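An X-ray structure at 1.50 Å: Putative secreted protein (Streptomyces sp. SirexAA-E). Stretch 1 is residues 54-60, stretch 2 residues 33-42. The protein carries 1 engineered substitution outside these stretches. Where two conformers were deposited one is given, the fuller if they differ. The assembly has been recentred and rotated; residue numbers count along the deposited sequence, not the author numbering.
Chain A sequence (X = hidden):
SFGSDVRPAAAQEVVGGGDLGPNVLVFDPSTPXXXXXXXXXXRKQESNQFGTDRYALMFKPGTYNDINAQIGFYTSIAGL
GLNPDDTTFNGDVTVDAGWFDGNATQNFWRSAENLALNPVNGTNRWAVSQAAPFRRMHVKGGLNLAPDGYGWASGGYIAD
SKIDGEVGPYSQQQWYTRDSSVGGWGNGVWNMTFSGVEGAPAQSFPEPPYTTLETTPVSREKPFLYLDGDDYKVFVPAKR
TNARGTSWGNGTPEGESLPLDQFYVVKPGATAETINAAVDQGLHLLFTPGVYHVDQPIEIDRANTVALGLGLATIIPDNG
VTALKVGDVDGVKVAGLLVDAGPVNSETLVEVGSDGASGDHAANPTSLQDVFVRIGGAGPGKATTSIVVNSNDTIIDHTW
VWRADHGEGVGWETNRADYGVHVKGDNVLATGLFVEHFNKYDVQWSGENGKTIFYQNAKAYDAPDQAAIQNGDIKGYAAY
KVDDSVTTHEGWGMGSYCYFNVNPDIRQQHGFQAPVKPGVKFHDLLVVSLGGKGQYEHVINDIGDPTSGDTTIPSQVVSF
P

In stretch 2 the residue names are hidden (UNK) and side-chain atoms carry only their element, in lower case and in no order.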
ATOM      1  N   ARG A  54      15.414  -9.446  -5.477  1.00 13.32           N
ATOM      2  CA  ARG A  54      14.272  -9.560  -4.566  1.00 12.23           C
ATOM      3  C   ARG A  54      14.602 -10.536  -3.445  1.00 13.41           C
ATOM      4  O   ARG A  54      15.155 -11.602  -3.715  1.00 15.23           O
ATOM      5  CB  ARG A  54      13.023 -10.059  -5.307  1.00 13.53           C
ATOM      6  CG  ARG A  54      12.533  -9.174  -6.445  1.00 12.77           C
ATOM      7  CD  ARG A  54      11.970  -7.878  -5.897  1.00 12.29           C
ATOM      8  NE  ARG A  54      11.277  -7.083  -6.912  1.00 13.08           N
ATOM      9  CZ  ARG A  54      11.861  -6.187  -7.707  1.00 13.04           C
ATOM     10  NH1 ARG A  54      13.172  -5.982  -7.643  1.00 12.33           N
ATOM     11  NH2 ARG A  54      11.134  -5.505  -8.585  1.00 14.50           N
ATOM     12  N   TYR A  55      14.226 -10.210  -2.208  1.00 12.12           N
ATOM     13  CA  TYR A  55      14.546 -11.072  -1.067  1.00 13.51           C
ATOM     14  C   TYR A  55      13.423 -11.152  -0.060  1.00 12.09           C
ATOM     15  O   TYR A  55      12.843 -10.118   0.306  1.00 12.13           O
ATOM     16  CB  TYR A  55      15.792 -10.574  -0.327  1.00 14.93           C
ATOM     17  CG  TYR A  55      17.049 -10.541  -1.144  1.00 16.86           C
ATOM     18  CD1 TYR A  55      17.391  -9.409  -1.873  1.00 17.08           C
ATOM     19  CD2 TYR A  55      17.908 -11.628  -1.170  1.00 19.67           C
ATOM     20  CE1 TYR A  55      18.542  -9.367  -2.616  1.00 19.82           C
ATOM     21  CE2 TYR A  55      19.069 -11.594  -1.910  1.00 22.32           C
ATOM     22  CZ  TYR A  55      19.380 -10.461  -2.628  1.00 23.53           C
ATOM     23  OH  TYR A  55      20.538 -10.420  -3.369  1.00 28.55           O
ATOM     24  N   ALA A  56      13.154 -12.365   0.430  1.00 11.44           N
ATOM     25  CA  ALA A  56      12.289 -12.540   1.597  1.00 10.18           C
ATOM     26  C   ALA A  56      13.103 -13.149   2.723  1.00 13.22           C
ATOM     27  O   ALA A  56      13.774 -14.166   2.526  1.00 14.94           O
ATOM     28  CB  ALA A  56      11.080 -13.420   1.276  1.00 12.11           C
ATOM     29  N   LEU A  57      13.056 -12.515   3.892  1.00 12.19           N
ATOM     30  CA  LEU A  57      13.726 -13.013   5.093  1.00 12.81           C
ATOM     31  C   LEU A  57      12.651 -13.578   6.015  1.00 13.48           C
ATOM     32  O   LEU A  57      11.751 -12.855   6.447  1.00 14.22           O
ATOM     33  CB  LEU A  57      14.511 -11.901   5.798  1.00 13.05           C
ATOM     34  CG  LEU A  57      15.384 -11.016   4.899  1.00 12.28           C
ATOM     35  CD1 LEU A  57      16.009  -9.881   5.703  1.00 14.03           C
ATOM     36  CD2 LEU A  57      16.450 -11.851   4.190  1.00 14.67           C
ATOM     37  N   MET A  58      12.732 -14.872   6.305  1.00 13.13           N
ATOM     38  CA  MET A  58      11.701 -15.558   7.079  0.65 12.11           C
ATOM     39  C   MET A  58      12.301 -16.188   8.321  1.00 14.72           C
ATOM     40  O   MET A  58      13.300 -16.893   8.233  1.00 16.83           O
ATOM     41  CB  MET A  58      11.019 -16.630   6.225  0.65 12.73           C
ATOM     42  CG  MET A  58      10.121 -16.071   5.135  0.65 13.56           C
ATOM     43  SD  MET A  58       8.611 -15.413   5.853  0.65 15.04           S
ATOM     44  CE  MET A  58       7.635 -15.087   4.392  0.65 13.99           C
ATOM     45  N   PHE A  59      11.685 -15.944   9.469  1.00 13.38           N
ATOM     46  CA  PHE A  59      12.224 -16.427  10.732  1.00 14.04           C
ATOM     47  C   PHE A  59      11.296 -17.429  11.409  1.00 14.12           C
ATOM     48  O   PHE A  59      10.140 -17.113  11.710  1.00 14.41           O
ATOM     49  CB  PHE A  59      12.496 -15.237  11.662  1.00 14.32           C
ATOM     50  CG  PHE A  59      13.652 -14.379  11.220  1.00 14.24           C
ATOM     51  CD1 PHE A  59      13.531 -13.513  10.137  1.00 14.79           C
ATOM     52  CD2 PHE A  59      14.866 -14.442  11.887  1.00 15.16           C
ATOM     53  CE1 PHE A  59      14.607 -12.736   9.728  1.00 14.02           C
ATOM     54  CE2 PHE A  59      15.933 -13.668  11.490  1.00 15.59           C
ATOM     55  CZ  PHE A  59      15.809 -12.816  10.406  1.00 14.80           C
ATOM     56  N   LYS A  60      11.807 -18.638  11.638  1.00 15.61           N
ATOM     57  CA  LYS A  60      11.040 -19.676  12.330  0.89 15.06           C
ATOM     58  C   LYS A  60      10.755 -19.255  13.769  1.00 15.31           C
ATOM     59  O   LYS A  60      11.509 -18.468  14.359  1.00 15.33           O
ATOM     60  CB  LYS A  60      11.785 -21.014  12.311  0.89 17.60           C
ATOM     61  CG  LYS A  60      12.055 -21.560  10.923  0.89 20.02           C
ATOM     62  CD  LYS A  60      12.573 -22.992  10.982  0.89 22.28           C
ATOM     63  CE  LYS A  60      12.681 -23.581   9.589  0.89 27.40           C
ATOM     64  NZ  LYS A  60      13.035 -25.031   9.618  0.89 30.39           N
ATOM     65  N   UNK A  33      25.351 -17.069  12.276  1.00 31.17           N
ATOM     66  CA  UNK A  33      25.621 -15.786  11.636  1.00 26.77           C
ATOM     67  C   UNK A  33      24.417 -15.195  10.910  1.00 23.64           C
ATOM     68  O   UNK A  33      24.509 -14.802   9.750  1.00 23.44           O
ATOM     69  c   UNK A  33      26.792 -15.919  10.660  1.00 29.01           C
ATOM     70  o   UNK A  33      27.149 -13.600  11.028  1.00 33.52           O
ATOM     71  o   UNK A  33      28.075 -14.498   9.246  1.00 35.26           O
ATOM     72  c   UNK A  33      27.382 -14.578  10.283  1.00 33.01           C
ATOM     73  N   UNK A  34      23.289 -15.126  11.605  1.00 22.44           N
ATOM     74  CA  UNK A  34      22.107 -14.472  11.063  1.00 20.87           C
ATOM     75  C   UNK A  34      22.403 -13.009  10.756  1.00 21.14           C
ATOM     76  O   UNK A  34      22.033 -12.500   9.695  1.00 19.68           O
ATOM     77  c   UNK A  34      20.915 -14.567  12.036  1.00 21.61           C
ATOM     78  c   UNK A  34      19.734 -13.743  11.530  1.00 21.56           C
ATOM     79  c   UNK A  34      19.367 -16.228  13.181  1.00 24.86           C
ATOM     80  c   UNK A  34      20.516 -16.031  12.221  1.00 24.52           C
ATOM     81  N   UNK A  35      23.076 -12.331  11.681  1.00 21.91           N
ATOM     82  CA  UNK A  35      23.358 -10.911  11.502  1.00 20.85           C
ATOM     83  C   UNK A  35      24.192 -10.670  10.246  1.00 19.61           C
ATOM     84  O   UNK A  35      23.907  -9.756   9.468  1.00 19.77           O
ATOM     85  c   UNK A  35      24.072 -10.337  12.729  1.00 20.18           C
ATOM     86  c   UNK A  35      23.071  -8.011  12.626  1.00 23.35           C
ATOM     87  n   UNK A  35      22.742  -7.391  11.501  1.00 23.79           N
ATOM     88  o   UNK A  35      22.394  -7.933  13.646  1.00 24.48           O
ATOM     89  c   UNK A  35      24.346  -8.841  12.605  1.00 22.33           C
ATOM     90  N   UNK A  36      25.204 -11.505  10.040  1.00 20.52           N
ATOM     91  CA  UNK A  36      26.043 -11.396   8.858  1.00 20.97           C
ATOM     92  C   UNK A  36      25.252 -11.588   7.575  1.00 22.13           C
ATOM     93  O   UNK A  36      25.445 -10.867   6.596  1.00 21.07           O
ATOM     94  N   UNK A  37      24.351 -12.565   7.583  1.00 20.54           N
ATOM     95  CA  UNK A  37      23.549 -12.869   6.405  1.00 20.51           C
ATOM     96  C   UNK A  37      22.573 -11.749   6.069  1.00 21.13           C
ATOM     97  O   UNK A  37      22.420 -11.378   4.902  1.00 20.22           O
ATOM     98  n   UNK A  37      23.766 -18.944   7.953  1.00 37.38           N
ATOM     99  c   UNK A  37      24.205 -17.752   7.182  1.00 34.11           C
ATOM    100  c   UNK A  37      22.805 -14.191   6.607  1.00 22.72           C
ATOM    101  c   UNK A  37      23.746 -15.379   6.560  1.00 25.59           C
ATOM    102  c   UNK A  37      23.164 -16.634   7.189  1.00 27.97           C
ATOM    103  N   UNK A  38      21.919 -11.200   7.088  1.00 19.06           N
ATOM    104  CA  UNK A  38      20.965 -10.120   6.866  1.00 17.09           C
ATOM    105  C   UNK A  38      21.692  -8.826   6.464  1.00 16.64           C
ATOM    106  O   UNK A  38      21.194  -8.054   5.646  1.00 17.75           O
ATOM    107  c   UNK A  38      20.084  -9.911   8.120  1.00 20.06           C
ATOM    108  c   UNK A  38      19.208 -11.135   8.337  1.00 20.92           C
ATOM    109  c   UNK A  38      19.232  -8.666   7.999  1.00 24.02           C
ATOM    110  N   UNK A  39      22.888  -8.614   7.008  1.00 17.99           N
ATOM    111  CA  UNK A  39      23.703  -7.463   6.619  1.00 18.57           C
ATOM    112  C   UNK A  39      24.165  -7.571   5.165  1.00 18.67           C
ATOM    113  O   UNK A  39      24.256  -6.564   4.461  1.00 18.39           O
ATOM    114  o   UNK A  39      25.425  -6.778   9.792  1.00 26.63           O
ATOM    115  c   UNK A  39      24.926  -7.316   7.533  1.00 19.24           C
ATOM    116  o   UNK A  39      23.531  -6.014   8.965  1.00 24.30           O
ATOM    117  c   UNK A  39      24.598  -6.660   8.859  1.00 23.16           C
ATOM    118  N   UNK A  40      24.467  -8.787   4.718  1.00 19.03           N
ATOM    119  CA  UNK A  40      24.884  -8.985   3.334  1.00 20.19           C
ATOM    120  C   UNK A  40      23.767  -8.572   2.375  1.00 19.32           C
ATOM    121  O   UNK A  40      24.012  -7.889   1.376  1.00 19.60           O
ATOM    122  o   UNK A  40      26.926 -12.319   0.421  1.00 39.96           O
ATOM    123  c   UNK A  40      25.291 -10.440   3.083  1.00 23.17           C
ATOM    124  c   UNK A  40      25.676 -10.707   1.639  1.00 29.36           C
ATOM    125  c   UNK A  40      26.180 -12.118   1.405  1.00 37.08           C
ATOM    126  o   UNK A  40      25.833 -13.024   2.197  1.00 40.80           O
ATOM    127  N   UNK A  41      22.542  -8.986   2.688  1.00 16.50           N
ATOM    128  CA  UNK A  41      21.386  -8.604   1.885  1.00 16.29           C
ATOM    129  C   UNK A  41      21.210  -7.086   1.910  1.00 16.58           C
ATOM    130  O   UNK A  41      21.006  -6.463   0.870  1.00 16.21           O
ATOM    131  c   UNK A  41      18.869  -8.784   1.633  1.00 15.33           C
ATOM    132  c   UNK A  41      20.091  -9.299   2.386  1.00 15.45           C
ATOM    133  c   UNK A  41      20.208 -10.817   2.233  1.00 16.59           C
ATOM    134  N   UNK A  42      21.308  -6.488   3.096  1.00 15.08           N
ATOM    135  CA  UNK A  42      21.137  -5.041   3.209  1.00 16.33           C
ATOM    136  C   UNK A  42      22.170  -4.265   2.394  1.00 15.73           C
ATOM    137  O   UNK A  42      21.818  -3.293   1.724  1.00 17.61           O
ATOM    138  c   UNK A  42      19.852  -2.473   4.459  1.00 15.70           C
ATOM    139  c   UNK A  42      20.728  -0.329   5.092  1.00 16.23           C
ATOM    140  c   UNK A  42      21.202  -4.580   4.670  1.00 16.59           C
ATOM    141  c   UNK A  42      19.689  -1.102   4.596  1.00 16.13           C
ATOM    142  c   UNK A  42      21.919  -0.933   5.458  1.00 17.94           C
ATOM    143  c   UNK A  42      22.076  -2.305   5.316  1.00 16.07           C
ATOM    144  c   UNK A  42      21.038  -3.090   4.830  1.00 14.72           C
TER

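Position 33 has two side-chain carbons, the second carrying two oxygens: a short carboxylate, out of reach of stretch 1. One oxygen lies 3.0 Å from the backbone N of position 36, a weak hydrogen bond. The residue is D33, the N-cap, whose OD1 takes up an amide that the first turn leaves without a helical carbonyl.

Position 34 carries four carbons, forked at the first, with one arm two carbons long; the one-carbon arm meets the edge of the F59 ring. That is isoleucine, I34, chi1 m and chi2 t. Its CA-to-CB bond points toward the strand, and its short branch, CG2, lies 3.8 Å from F59 CE2.

Position 35 shows three carbons, the third bearing one oxygen and one nitrogen, and touches nothing on stretch 1. The amide makes it Q35; its NE2 makes weak hydrogen bonds to the side chain of position 39, one turn on.

Position 36 has no side-chain atoms, so it is glycine, G36. An ideal CB here would come within 2.3 Å of D33 OD2, so with the cap in this pose the bare backbone leaves the carboxylate its room.

At position 37 four carbons run in a row to a nitrogen, making no contact with stretch 1, a lysine: K37. The chain is extended beyond its m chi1.

Position 38 bears three carbons, one carrying the other two, and the end carbons meet L57 and the edge of the F59 ring. This is valine: V38. Its CA-to-CB bond points sideways, yet both methyls find the strand: CG1 is 4.1 Å from L57 CD1 and CG2 is 4.3 Å from F59 CZ.

Position 39 has two carbons, the second with two oxygens, and no contact with the strand. This is D39, and its OD1 and OD2 lie 3.0 and 3.2 Å from Q35 NE2.

Position 40 has three carbons, the last with two oxygens, clear of the strand: glutamate, E40, exposed, extended with chi1 and chi2 both t.

Position 41 repeats the three-carbon fork, with one end carbon over the face of the Y55 ring and the other near L57. The residue is V41, the helix residue most covered by stretch 1. CG1 sits 4.0 Å from the centroid of the Y55 ring and 3.8 Å from Y55 CG, a CH-pi contact, while CG2 reaches L57 CD2 at 4.4 Å.

Position 42 has one carbon followed by a six-carbon ring with no hydroxyl, and it makes no contact with stretch 1, so it is F42. Its CA-to-CB bond points away from the strand.

The contact is a matching of two periodicities. The strand offers alternate residues, Y55, L57 and F59, while A56 and M58 have no contact; the helix answers with 34, 38 and 41, spaced four and then three. Because the elements run nearly antiparallel, at 160°, Y55 pairs with V41, L57 with V38 and F59 with I34. No hydrogen bond crosses. Branched aliphatics meet two aromatic rings and a leucine, burying 273 Å², and the polar residues sit out of the strand's reach.

Stretch 2 33-42: DIQGKVDEVF
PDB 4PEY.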